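Side-chain contacts in reducing end xylose-releasing exo-oligoxylanase (Bacillus halodurans, PDB 1WU4), which hydrolyses short xylooligosaccharides of three or more units with inversion of configuration, releasing xylose from the reducing end: residues A[177-182]-A[245-250]; A[251-254]-A[258-261]; A[293-298]-A[304-309]; A[345-350]-A[367-372]. The protein carries 1 engineered substitution. All coordinates share one frame; numbering follows the deposited sequence.

Contact 1: A[177-182]-A[245-250]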
loop_
_atom_site.group_PDB
_atom_site.type_symbol
_atom_site.label_atom_id
_atom_site.label_comp_id
_atom_site.label_asym_id
_atom_site.label_seq_id
_atom_site.Cartn_x
_atom_site.Cartn_y
_atom_site.Cartn_z
ATOM N N MET A 177 -7.605 -14.571 -5.457
ATOM C CA MET A 177 -6.986 -13.294 -5.794
ATOM C C MET A 177 -5.533 -13.468 -6.217
ATOM O O MET A 177 -4.880 -12.509 -6.623
ATOM C CB MET A 177 -7.081 -12.320 -4.624
ATOM C CG MET A 177 -8.478 -11.764 -4.427
ATOM S SD MET A 177 -8.524 -10.465 -3.195
ATOM C CE MET A 177 -10.067 -9.672 -3.606
ATOM N N TRP A 178 -5.040 -14.697 -6.102
ATOM C CA TRP A 178 -3.682 -15.043 -6.511
ATOM C C TRP A 178 -3.803 -16.192 -7.493
ATOM O O TRP A 178 -4.616 -17.096 -7.294
ATOM C CB TRP A 178 -2.842 -15.519 -5.319
ATOM C CG TRP A 178 -2.085 -14.436 -4.624
ATOM C CD1 TRP A 178 -0.752 -14.158 -4.744
ATOM C CD2 TRP A 178 -2.618 -13.468 -3.717
ATOM N NE1 TRP A 178 -0.425 -13.073 -3.966
ATOM C CE2 TRP A 178 -1.553 -12.629 -3.326
ATOM C CE3 TRP A 178 -3.896 -13.226 -3.198
ATOM C CZ2 TRP A 178 -1.726 -11.560 -2.437
ATOM C CZ3 TRP A 178 -4.070 -12.166 -2.317
ATOM C CH2 TRP A 178 -2.990 -11.346 -1.945
ATOM N N ASN A 179 -3.013 -16.155 -8.559
ATOM C CA ASN A 179 -3.030 -17.253 -9.511
ATOM C C ASN A 179 -2.246 -18.350 -8.797
ATOM O O ASN A 179 -1.111 -18.133 -8.371
ATOM C CB ASN A 179 -2.344 -16.845 -10.813
ATOM C CG ASN A 179 -2.236 -17.991 -11.795
ATOM O OD1 ASN A 179 -1.419 -18.894 -11.617
ATOM N ND2 ASN A 179 -3.069 -17.966 -12.831
ATOM N N ARG A 180 -2.860 -19.517 -8.647
ATOM C CA ARG A 180 -2.230 -20.629 -7.940
ATOM C C ARG A 180 -0.985 -21.206 -8.605
ATOM O O ARG A 180 -0.121 -21.764 -7.929
ATOM C CB ARG A 180 -3.256 -21.741 -7.716
ATOM C CG ARG A 180 -4.442 -21.313 -6.863
ATOM C CD ARG A 180 -4.017 -21.023 -5.431
ATOM N NE ARG A 180 -3.642 -22.239 -4.714
ATOM C CZ ARG A 180 -4.498 -23.198 -4.370
ATOM N NH1 ARG A 180 -4.070 -24.272 -3.721
ATOM N NH2 ARG A 180 -5.786 -23.082 -4.670
ATOM N N ASP A 181 -0.888 -21.067 -9.923
ATOM C CA ASP A 181 0.254 -21.602 -10.650
ATOM C C ASP A 181 1.491 -20.711 -10.605
ATOM O O ASP A 181 2.595 -21.199 -10.367
ATOM C CB ASP A 181 -0.129 -21.879 -12.105
ATOM C CG ASP A 181 -1.235 -22.908 -12.226
ATOM O OD1 ASP A 181 -1.107 -23.988 -11.614
ATOM O OD2 ASP A 181 -2.228 -22.640 -12.935
ATOM N N ASN A 182 1.318 -19.411 -10.831
ATOM C CA ASN A 182 2.467 -18.510 -10.809
ATOM C C ASN A 182 2.654 -17.757 -9.493
ATOM O O ASN A 182 3.626 -17.019 -9.330
ATOM C CB ASN A 182 2.413 -17.516 -11.981
ATOM C CG ASN A 182 1.169 -16.648 -11.969
ATOM O OD1 ASN A 182 0.685 -16.249 -10.913
ATOM N ND2 ASN A 182 0.660 -16.329 -13.158
ATOM N N ALA A 245 -0.082 -4.828 -15.711
ATOM C CA ALA A 245 0.881 -5.584 -16.498
ATOM C C ALA A 245 0.426 -7.029 -16.604
ATOM O O ALA A 245 -0.213 -7.559 -15.697
ATOM C CB ALA A 245 2.260 -5.518 -15.856
ATOM N N TYR A 246 0.744 -7.662 -17.726
ATOM C CA TYR A 246 0.394 -9.058 -17.923
ATOM C C TYR A 246 1.327 -9.878 -17.040
ATOM O O TYR A 246 2.284 -9.343 -16.477
ATOM C CB TYR A 246 0.596 -9.438 -19.389
ATOM C CG TYR A 246 -0.322 -8.701 -20.332
ATOM C CD1 TYR A 246 -1.701 -8.913 -20.300
ATOM C CD2 TYR A 246 0.181 -7.784 -21.255
ATOM C CE1 TYR A 246 -2.554 -8.234 -21.162
ATOM C CE2 TYR A 246 -0.664 -7.097 -22.123
ATOM C CZ TYR A 246 -2.030 -7.326 -22.071
ATOM O OH TYR A 246 -2.867 -6.656 -22.938
ATOM N N TYR A 247 1.056 -11.173 -16.907
ATOM C CA TYR A 247 1.927 -12.006 -16.091
ATOM C C TYR A 247 3.322 -12.057 -16.706
ATOM O O TYR A 247 4.301 -12.279 -15.998
ATOM C CB TYR A 247 1.381 -13.431 -15.960
ATOM C CG TYR A 247 0.084 -13.547 -15.191
ATOM C CD1 TYR A 247 -0.150 -12.783 -14.046
ATOM C CD2 TYR A 247 -0.891 -14.463 -15.581
ATOM C CE1 TYR A 247 -1.325 -12.932 -13.308
ATOM C CE2 TYR A 247 -2.064 -14.623 -14.850
ATOM C CZ TYR A 247 -2.276 -13.856 -13.717
ATOM O OH TYR A 247 -3.437 -14.022 -12.993
ATOM N N ASP A 248 3.413 -11.844 -18.019
ATOM C CA ASP A 248 4.715 -11.880 -18.680
ATOM C C ASP A 248 5.548 -10.638 -18.377
ATOM O O ASP A 248 6.684 -10.517 -18.833
ATOM C CB ASP A 248 4.571 -12.076 -20.203
ATOM C CG ASP A 248 3.862 -10.922 -20.900
ATOM O OD1 ASP A 248 4.034 -9.762 -20.479
ATOM O OD2 ASP A 248 3.148 -11.176 -21.899
ATOM N N GLY A 249 4.976 -9.720 -17.603
ATOM C CA GLY A 249 5.692 -8.520 -17.212
ATOM C C GLY A 249 5.474 -7.270 -18.038
ATOM O O GLY A 249 5.725 -6.162 -17.551
ATOM N N THR A 250 5.012 -7.424 -19.274
ATOM C CA THR A 250 4.797 -6.266 -20.130
ATOM C C THR A 250 3.510 -5.523 -19.777
ATOM O O THR A 250 2.585 -6.092 -19.197
ATOM C CB THR A 250 4.794 -6.662 -21.629
ATOM O OG1 THR A 250 3.694 -7.532 -21.906
ATOM C CG2 THR A 250 6.106 -7.369 -21.988
#

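Contact 2: A[251-254]-A[258-261]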
loop_
_atom_site.group_PDB
_atom_site.type_symbol
_atom_site.label_atom_id
_atom_site.label_comp_id
_atom_site.label_asym_id
_atom_site.label_seq_id
_atom_site.Cartn_x
_atom_site.Cartn_y
_atom_site.Cartn_z
ATOM N N PRO A 251 3.435 -4.232 -20.131
ATOM C CA PRO A 251 2.248 -3.426 -19.826
ATOM C C PRO A 251 0.948 -3.858 -20.485
ATOM O O PRO A 251 0.937 -4.294 -21.632
ATOM C CB PRO A 251 2.649 -2.023 -20.286
ATOM C CG PRO A 251 4.149 -2.041 -20.232
ATOM C CD PRO A 251 4.476 -3.405 -20.764
ATOM N N ASN A 252 -0.148 -3.730 -19.743
ATOM C CA ASN A 252 -1.472 -4.021 -20.276
ATOM C C ASN A 252 -2.088 -2.638 -20.482
ATOM O O ASN A 252 -2.542 -2.001 -19.527
ATOM C CB ASN A 252 -2.319 -4.818 -19.285
ATOM C CG ASN A 252 -3.762 -4.959 -19.744
ATOM O OD1 ASN A 252 -4.168 -4.370 -20.749
ATOM N ND2 ASN A 252 -4.544 -5.740 -19.007
ATOM N N ASP A 253 -2.086 -2.172 -21.725
ATOM C CA ASP A 253 -2.613 -0.851 -22.044
ATOM C C ASP A 253 -3.957 -0.909 -22.760
ATOM O O ASP A 253 -4.360 0.053 -23.413
ATOM C CB ASP A 253 -1.596 -0.094 -22.905
ATOM C CG ASP A 253 -1.838 1.399 -22.914
ATOM O OD1 ASP A 253 -2.165 1.948 -21.843
ATOM O OD2 ASP A 253 -1.682 2.022 -23.987
ATOM N N GLU A 254 -4.650 -2.033 -22.625
ATOM C CA GLU A 254 -5.947 -2.216 -23.267
ATOM C C GLU A 254 -6.927 -1.099 -22.928
ATOM O O GLU A 254 -7.744 -0.705 -23.764
ATOM C CB GLU A 254 -6.537 -3.568 -22.865
ATOM C CG GLU A 254 -5.808 -4.760 -23.468
ATOM C CD GLU A 254 -6.238 -6.083 -22.862
ATOM O OE1 GLU A 254 -7.433 -6.224 -22.531
ATOM O OE2 GLU A 254 -5.383 -6.985 -22.726
ATOM N N GLY A 258 -1.352 1.059 -19.145
ATOM C CA GLY A 258 -0.028 0.527 -19.416
ATOM C C GLY A 258 1.137 1.486 -19.271
ATOM O O GLY A 258 2.226 1.197 -19.762
ATOM N N HIS A 259 0.939 2.605 -18.581
ATOM C CA HIS A 259 2.004 3.588 -18.427
ATOM C C HIS A 259 2.332 3.884 -16.968
ATOM O O HIS A 259 1.747 3.291 -16.057
ATOM C CB HIS A 259 1.602 4.870 -19.159
ATOM C CG HIS A 259 1.095 4.623 -20.546
ATOM N ND1 HIS A 259 1.883 4.078 -21.536
ATOM C CD2 HIS A 259 -0.132 4.786 -21.089
ATOM C CE1 HIS A 259 1.160 3.912 -22.631
ATOM N NE2 HIS A 259 -0.067 4.333 -22.385
ATOM N N PHE A 260 3.290 4.782 -16.752
ATOM C CA PHE A 260 3.682 5.157 -15.399
ATOM C C PHE A 260 2.743 6.256 -14.936
ATOM O O PHE A 260 2.840 7.404 -15.378
ATOM C CB PHE A 260 5.125 5.667 -15.363
ATOM C CG PHE A 260 5.637 5.918 -13.971
ATOM C CD1 PHE A 260 5.935 4.852 -13.126
ATOM C CD2 PHE A 260 5.804 7.214 -13.497
ATOM C CE1 PHE A 260 6.391 5.072 -11.830
ATOM C CE2 PHE A 260 6.258 7.446 -12.200
ATOM C CZ PHE A 260 6.553 6.371 -11.365
ATOM N N PHE A 261 1.819 5.892 -14.055
ATOM C CA PHE A 261 0.855 6.846 -13.540
ATOM C C PHE A 261 0.493 6.513 -12.092
ATOM O O PHE A 261 1.206 5.772 -11.418
ATOM C CB PHE A 261 -0.394 6.870 -14.434
ATOM C CG PHE A 261 -1.076 8.216 -14.494
ATOM C CD1 PHE A 261 -2.442 8.326 -14.266
ATOM C CD2 PHE A 261 -0.353 9.372 -14.795
ATOM C CE1 PHE A 261 -3.081 9.564 -14.335
ATOM C CE2 PHE A 261 -0.986 10.615 -14.867
ATOM C CZ PHE A 261 -2.353 10.708 -14.636
#

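Contact 3: A[293-298]-A[304-309]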
loop_
_atom_site.group_PDB
_atom_site.type_symbol
_atom_site.label_atom_id
_atom_site.label_comp_id
_atom_site.label_asym_id
_atom_site.label_seq_id
_atom_site.Cartn_x
_atom_site.Cartn_y
_atom_site.Cartn_z
ATOM N N ALA A 293 16.957 8.792 -10.672
ATOM C CA ALA A 293 17.759 9.413 -11.719
ATOM C C ALA A 293 16.827 9.987 -12.786
ATOM O O ALA A 293 17.057 11.080 -13.307
ATOM C CB ALA A 293 18.705 8.388 -12.340
ATOM N N PHE A 294 15.763 9.254 -13.102
ATOM C CA PHE A 294 14.810 9.701 -14.106
ATOM C C PHE A 294 14.148 11.023 -13.726
ATOM O O PHE A 294 13.920 11.881 -14.581
ATOM C CB PHE A 294 13.725 8.645 -14.321
ATOM C CG PHE A 294 12.717 9.032 -15.359
ATOM C CD1 PHE A 294 13.041 8.987 -16.710
ATOM C CD2 PHE A 294 11.453 9.483 -14.988
ATOM C CE1 PHE A 294 12.125 9.386 -17.677
ATOM C CE2 PHE A 294 10.528 9.885 -15.949
ATOM C CZ PHE A 294 10.865 9.836 -17.297
ATOM N N PHE A 295 13.843 11.189 -12.444
ATOM C CA PHE A 295 13.188 12.406 -11.981
ATOM C C PHE A 295 14.127 13.506 -11.493
ATOM O O PHE A 295 13.681 14.609 -11.180
ATOM C CB PHE A 295 12.175 12.055 -10.885
ATOM C CG PHE A 295 10.931 11.400 -11.410
ATOM C CD1 PHE A 295 10.009 12.138 -12.147
ATOM C CD2 PHE A 295 10.695 10.042 -11.208
ATOM C CE1 PHE A 295 8.869 11.536 -12.680
ATOM C CE2 PHE A 295 9.560 9.428 -11.736
ATOM C CZ PHE A 295 8.645 10.176 -12.475
ATOM N N ALA A 296 15.425 13.217 -11.461
ATOM C CA ALA A 296 16.420 14.177 -10.986
ATOM C C ALA A 296 16.399 15.529 -11.693
ATOM O O ALA A 296 16.616 16.568 -11.063
ATOM C CB ALA A 296 17.814 13.563 -11.095
ATOM N N ASP A 297 16.139 15.521 -12.995
ATOM C CA ASP A 297 16.118 16.757 -13.770
ATOM C C ASP A 297 14.704 17.207 -14.125
ATOM O O ASP A 297 14.514 17.989 -15.056
ATOM C CB ASP A 297 16.941 16.574 -15.049
ATOM C CG ASP A 297 16.261 15.662 -16.056
ATOM O OD1 ASP A 297 15.658 14.649 -15.639
ATOM O OD2 ASP A 297 16.339 15.953 -17.270
ATOM N N LYS A 298 13.716 16.723 -13.379
ATOM C CA LYS A 298 12.325 17.082 -13.638
ATOM C C LYS A 298 11.681 17.801 -12.458
ATOM O O LYS A 298 11.854 17.402 -11.307
ATOM C CB LYS A 298 11.519 15.826 -13.987
ATOM C CG LYS A 298 12.001 15.136 -15.258
ATOM C CD LYS A 298 11.222 13.867 -15.558
ATOM C CE LYS A 298 11.647 13.281 -16.896
ATOM N NZ LYS A 298 13.109 13.000 -16.945
ATOM N N ARG A 304 4.624 14.381 -15.521
ATOM C CA ARG A 304 3.599 13.935 -16.460
ATOM C C ARG A 304 3.312 12.456 -16.295
ATOM O O ARG A 304 3.809 11.802 -15.380
ATOM C CB ARG A 304 4.084 14.099 -17.905
ATOM C CG ARG A 304 4.814 15.379 -18.233
ATOM C CD ARG A 304 3.882 16.565 -18.222
ATOM N NE ARG A 304 4.560 17.765 -18.703
ATOM C CZ ARG A 304 4.857 18.000 -19.978
ATOM N NH1 ARG A 304 4.532 17.117 -20.916
ATOM N NH2 ARG A 304 5.488 19.116 -20.318
ATOM N N ARG A 305 2.478 11.958 -17.199
ATOM C CA ARG A 305 2.202 10.539 -17.295
ATOM C C ARG A 305 3.334 10.210 -18.273
ATOM O O ARG A 305 3.588 10.985 -19.202
ATOM C CB ARG A 305 0.856 10.268 -17.976
ATOM C CG ARG A 305 0.592 8.782 -18.246
ATOM C CD ARG A 305 -0.566 8.563 -19.213
ATOM N NE ARG A 305 -1.853 8.997 -18.677
ATOM C CZ ARG A 305 -2.632 8.264 -17.886
ATOM N NH1 ARG A 305 -2.265 7.042 -17.522
ATOM N NH2 ARG A 305 -3.793 8.750 -17.471
ATOM N N TYR A 306 4.029 9.101 -18.064
ATOM C CA TYR A 306 5.122 8.723 -18.960
ATOM C C TYR A 306 4.954 7.287 -19.410
ATOM O O TYR A 306 4.422 6.459 -18.667
ATOM C CB TYR A 306 6.478 8.796 -18.248
ATOM C CG TYR A 306 6.816 10.117 -17.607
ATOM C CD1 TYR A 306 7.415 11.142 -18.340
ATOM C CD2 TYR A 306 6.530 10.347 -16.263
ATOM C CE1 TYR A 306 7.719 12.365 -17.747
ATOM C CE2 TYR A 306 6.826 11.561 -15.664
ATOM C CZ TYR A 306 7.417 12.564 -16.408
ATOM O OH TYR A 306 7.686 13.770 -15.804
ATOM N N LYS A 307 5.396 6.987 -20.628
ATOM C CA LYS A 307 5.378 5.602 -21.076
ATOM C C LYS A 307 6.496 5.065 -20.182
ATOM O O LYS A 307 7.331 5.843 -19.710
ATOM C CB LYS A 307 5.759 5.498 -22.555
ATOM C CG LYS A 307 4.788 6.225 -23.472
ATOM C CD LYS A 307 5.099 6.009 -24.947
ATOM C CE LYS A 307 4.636 4.648 -25.424
ATOM N NZ LYS A 307 4.796 4.511 -26.900
ATOM N N ILE A 308 6.540 3.766 -19.928
ATOM C CA ILE A 308 7.579 3.287 -19.029
ATOM C C ILE A 308 8.998 3.501 -19.537
ATOM O O ILE A 308 9.941 3.468 -18.754
ATOM C CB ILE A 308 7.373 1.801 -18.628
ATOM C CG1 ILE A 308 7.437 0.887 -19.851
ATOM C CG2 ILE A 308 6.031 1.654 -17.908
ATOM C CD1 ILE A 308 7.456 -0.588 -19.486
ATOM N N ASP A 309 9.159 3.746 -20.833
ATOM C CA ASP A 309 10.499 3.980 -21.360
ATOM C C ASP A 309 10.925 5.436 -21.161
ATOM O O ASP A 309 12.018 5.834 -21.563
ATOM C CB ASP A 309 10.584 3.584 -22.842
ATOM C CG ASP A 309 9.842 4.535 -23.761
ATOM O OD1 ASP A 309 9.147 5.446 -23.272
ATOM O OD2 ASP A 309 9.952 4.359 -24.993
#

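Contact 4: A[345-350]-A[367-372]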
loop_
_atom_site.group_PDB
_atom_site.type_symbol
_atom_site.label_atom_id
_atom_site.label_comp_id
_atom_site.label_asym_id
_atom_site.label_seq_id
_atom_site.Cartn_x
_atom_site.Cartn_y
_atom_site.Cartn_z
ATOM N N ASP A 345 14.832 15.239 0.985
ATOM C CA ASP A 345 14.733 16.678 1.219
ATOM C C ASP A 345 13.545 17.268 0.464
ATOM O O ASP A 345 12.825 18.121 0.988
ATOM C CB ASP A 345 16.008 17.410 0.779
ATOM C CG ASP A 345 17.182 17.159 1.706
ATOM O OD1 ASP A 345 16.964 16.817 2.886
ATOM O OD2 ASP A 345 18.334 17.323 1.252
ATOM N N LEU A 346 13.338 16.818 -0.771
ATOM C CA LEU A 346 12.227 17.317 -1.571
ATOM C C LEU A 346 10.916 17.034 -0.848
ATOM O O LEU A 346 10.051 17.901 -0.741
ATOM C CB LEU A 346 12.214 16.648 -2.951
ATOM C CG LEU A 346 11.075 17.062 -3.892
ATOM C CD1 LEU A 346 11.140 18.562 -4.153
ATOM C CD2 LEU A 346 11.174 16.285 -5.198
ATOM N N PHE A 347 10.780 15.810 -0.349
ATOM C CA PHE A 347 9.581 15.399 0.371
ATOM C C PHE A 347 9.387 16.251 1.625
ATOM O O PHE A 347 8.278 16.718 1.903
ATOM C CB PHE A 347 9.691 13.911 0.727
ATOM C CG PHE A 347 8.542 13.380 1.543
ATOM C CD1 PHE A 347 7.223 13.655 1.191
ATOM C CD2 PHE A 347 8.784 12.569 2.647
ATOM C CE1 PHE A 347 6.159 13.125 1.932
ATOM C CE2 PHE A 347 7.730 12.034 3.393
ATOM C CZ PHE A 347 6.415 12.314 3.031
ATOM N N TRP A 348 10.460 16.472 2.378
ATOM C CA TRP A 348 10.362 17.284 3.584
ATOM C C TRP A 348 9.853 18.684 3.246
ATOM O O TRP A 348 9.070 19.272 3.996
ATOM C CB TRP A 348 11.725 17.380 4.276
ATOM C CG TRP A 348 11.672 18.085 5.602
ATOM C CD1 TRP A 348 11.760 19.429 5.828
ATOM C CD2 TRP A 348 11.488 17.473 6.883
ATOM N NE1 TRP A 348 11.644 19.692 7.174
ATOM C CE2 TRP A 348 11.475 18.510 7.844
ATOM C CE3 TRP A 348 11.330 16.149 7.314
ATOM C CZ2 TRP A 348 11.312 18.263 9.213
ATOM C CZ3 TRP A 348 11.169 15.903 8.677
ATOM C CH2 TRP A 348 11.161 16.959 9.609
ATOM N N ASN A 349 10.285 19.205 2.103
ATOM C CA ASN A 349 9.891 20.540 1.676
ATOM C C ASN A 349 8.591 20.588 0.879
ATOM O O ASN A 349 8.269 21.609 0.271
ATOM C CB ASN A 349 11.027 21.169 0.871
ATOM C CG ASN A 349 12.272 21.394 1.709
ATOM O OD1 ASN A 349 13.373 20.997 1.328
ATOM N ND2 ASN A 349 12.102 22.038 2.856
ATOM N N THR A 350 7.849 19.486 0.883
ATOM C CA THR A 350 6.577 19.412 0.173
ATOM C C THR A 350 5.441 19.263 1.180
ATOM O O THR A 350 5.357 18.259 1.881
ATOM C CB THR A 350 6.530 18.198 -0.781
ATOM O OG1 THR A 350 7.589 18.295 -1.740
ATOM C CG2 THR A 350 5.196 18.147 -1.515
ATOM N N PHE A 367 2.290 7.389 4.762
ATOM C CA PHE A 367 3.065 6.152 4.771
ATOM C C PHE A 367 4.560 6.470 4.678
ATOM O O PHE A 367 5.371 5.881 5.391
ATOM C CB PHE A 367 2.664 5.230 3.615
ATOM C CG PHE A 367 1.402 4.447 3.864
ATOM C CD1 PHE A 367 1.162 3.846 5.097
ATOM C CD2 PHE A 367 0.473 4.275 2.846
ATOM C CE1 PHE A 367 0.012 3.082 5.311
ATOM C CE2 PHE A 367 -0.677 3.513 3.047
ATOM C CZ PHE A 367 -0.906 2.916 4.283
ATOM N N ALA A 368 4.914 7.410 3.808
ATOM C CA ALA A 368 6.313 7.798 3.645
ATOM C C ALA A 368 6.854 8.471 4.907
ATOM O O ALA A 368 8.013 8.271 5.275
ATOM C CB ALA A 368 6.458 8.723 2.449
ATOM N N MET A 369 6.017 9.261 5.573
ATOM C CA MET A 369 6.440 9.935 6.796
ATOM C C MET A 369 6.716 8.890 7.873
ATOM O O MET A 369 7.679 9.003 8.632
ATOM C CB MET A 369 5.355 10.901 7.282
ATOM C CG MET A 369 5.884 12.019 8.167
ATOM S SD MET A 369 7.038 13.108 7.284
ATOM C CE MET A 369 5.949 14.403 6.757
ATOM N N LEU A 370 5.871 7.867 7.940
ATOM C CA LEU A 370 6.059 6.811 8.925
ATOM C C LEU A 370 7.308 5.989 8.603
ATOM O O LEU A 370 8.145 5.760 9.472
ATOM C CB LEU A 370 4.837 5.888 8.967
ATOM C CG LEU A 370 3.539 6.485 9.522
ATOM C CD1 LEU A 370 2.403 5.493 9.337
ATOM C CD2 LEU A 370 3.715 6.832 10.996
ATOM N N ALA A 371 7.438 5.556 7.353
ATOM C CA ALA A 371 8.582 4.739 6.960
ATOM C C ALA A 371 9.928 5.451 7.069
ATOM O O ALA A 371 10.897 4.888 7.586
ATOM C CB ALA A 371 8.383 4.211 5.538
ATOM N N LEU A 372 9.997 6.687 6.589
ATOM C CA LEU A 372 11.254 7.422 6.632
ATOM C C LEU A 372 11.691 7.834 8.033
ATOM O O LEU A 372 12.854 8.170 8.244
ATOM C CB LEU A 372 11.176 8.646 5.720
ATOM C CG LEU A 372 11.136 8.309 4.225
ATOM C CD1 LEU A 372 10.728 9.535 3.430
ATOM C CD2 LEU A 372 12.500 7.798 3.767
#

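Contact 1: A[177-182]-A[245-250]
One face of the Tyr247 ring carries the side-chain amide of Asn182: ND2 sits 3.3 Å above the plane of the Tyr247 ring, over its centre, with the amide plane turned 70° from that of the ring. The amide nitrogen thus stands over the ring with its plane steeply tilted, rather than stacked flat, and the contact joins two surface loops of the (alpha/alpha)6 barrel of family 8 glycoside hydrolases. Asn182 reaches the ring because its CG lies between the backbone N and the carbonyl carbon (chi1 60°), while its OD1 accepts a hydrogen bond from Leu184 N. Asn179 comes to the phenol end instead, its CB 3.7 Å from Tyr247 OH. Tyrosine suits this place since it offers a flat face to one asparagine and a hydroxyl that, like Asn179 ND2, hydrogen-bonds to Glu192 OE1; a common carboxylate oxygen thus ties the two loops together. A phenylalanine in place of Tyr247 would probably keep the face under Asn182 but leave Glu192 OE1 without its bond to the phenol. Tyr247 is the second residue of a type I turn from Tyr246 to Gly249, and positive phi makes glycine apt at the turn's last position. Across from it, Asn179 shapes its own loop through an Asx motif, OD1 accepting from Asn182 N at 2.9 Å with an N-H...O angle of 162°.

Contact 2: A[251-254]-A[258-261]
The carboxylate of Asp253 stands across the end of the His259 imidazole, the two planes 72° apart and the side chains at a slant to each other. Asp253 has its CG anti to the backbone N (chi1 -162°), which carries the carboxylate over toward 258-261. There OD1 of Asp253 accepts a hydrogen bond from Gly258 N at 3.0 Å; the N-H arrives on the anti side of the carboxylate, 25° out of its plane. His259 brings NE2 to 3.2 Å from Asp253 OD2, and its ring also meets that of Phe313. Pro251, two residues earlier, lays CB against the carbonyl of Gly258, 3.3 Å from Gly258 O. Gly258 is buried in this fold of the chain, and a beta carbon on it would run into Asp253 CB, so the missing side chain suits the place. Asn252 turns the other way and forms an Asx turn, its OD1 accepting from Glu254 N. The contact thus closes a short loop between strand 245-246 and helix 265-278, and Gly258 lies about 9 Å from the side chain of Asp263, the probable proton acceptor. Chemically, a negative carboxylate beside an imidazole would be expected to favour the protonated form of His259, while the bond from Gly258 N limits how the carboxylate can turn.

Contact 3: A[293-298]-A[304-309]
Tyr306 offers one ring face to Phe294 and is approached near its hydroxyl end by Phe295 and Lys298. The first pair is edge-to-face: the CE2-CZ edge of Phe294 points at the Tyr306 face with planes at 90°, ring centroids 5.1 Å apart. Phe294 gets there with CG anti to its backbone N (chi1 -179°), which sends the ring out from helix 282-295. Its neighbour Phe295 holds CG beside the backbone N and anti to the carbonyl carbon (chi1 -74°), and meets Tyr306 obliquely, Phe295 CE1 lying 3.6 Å from Tyr306 CE2. Lys298 is extended until its last torsion, where it bends; its CD rests 3.5 Å from Tyr306 OH, and the bend turns NZ back over the centre of the Phe294 ring. There NZ of Lys298 donates to Phe294 O at 2.7 Å, in the carbonyl plane, while its salt bridge to Asp297 is longer and weak. Lysine suits this place, its methylenes lying against the phenol and its ammonium gripping a carbonyl at the helix end. The Tyr306 hydroxyl accepts from Arg304 N at 3.1 Å, so the strand holds the ring's far end. With an alanine at Tyr306, the edge of Phe294 would probably lose the face it packs on, and Arg304 N the oxygen it donates to. Phe295 also meets Tyr303 edge-to-face and packs on helix 320-329. The arrangement is an aromatic cluster, here pinning the C-terminal end of a barrel helix to the short strand 304-306 that follows it.

Contact 4: A[345-350]-A[367-372]
Phe347 reaches across from helix 340-348 to helix 358-372 and makes the direct side-chain contacts on its side. Earlier in the first segment, Asp345 turns elsewhere, to a salt bridge with Lys341, as befits a charged residue at the margin of the packing. At Phe347 the ring is carried straight out because CG is anti to the backbone N (chi1 177°). Its outer end meets the small methyl of Ala368, Phe347 CZ to Ala368 CB being 3.6 Å; alanine lets the ring come this close to the opposite backbone, and Met369 N lies at the ring edge, near its plane. One turn further on, Leu372 places CD1 3.7 Å from Phe347 CD2, its chain slanting past the ring. Met369, bent at chi2 and chi3, brings its sulfur round to the same ring: SD is 5.0 Å from the Phe347 centroid and 51° off the normal, an oblique Met-aromatic contact. A flexible thioether suits this place, since the sulfur can be swung onto the ring from a backbone that already lies beside its edge. Phe347 also touches Ala325 and Ala328 of helix 320-329 and meets Tyr365 edge-to-face, while Met369 packs on helix 25-40. Next in sequence, Trp348 turns to Tyr23, Phe18 and Arg31, stacking on the first. Past the helix end, Thr350 OG1 donates to Leu346 O at 2.7 Å, from above the carbonyl plane. Such buried packing of an aromatic ring between helices is in keeping with the (alpha/alpha)6 barrel to which these helices belong.

Overall arrangement
From the N terminus, contact 1 comes first, joining 177-182 to the turn after strand 245-246 and closing a long loop of chain that includes helices 201-210 and 216-233. The other three follow in series, and none nests within or crosses another. Contact 2 closes a tight loop just before helix 265-278, and contact 3 another between helix 282-295 and strand 304-306. Contact 4 then spans the loop between helices 340-348 and 358-372. Contacts 1 and 2 touch through Tyr246 and Glu254, and contacts 2 and 3 through the backbones of Phe260 and Tyr306. Contact 4 stands apart, its centre about 32 Å from that of contact 1, on the opposite side of the chain's centre.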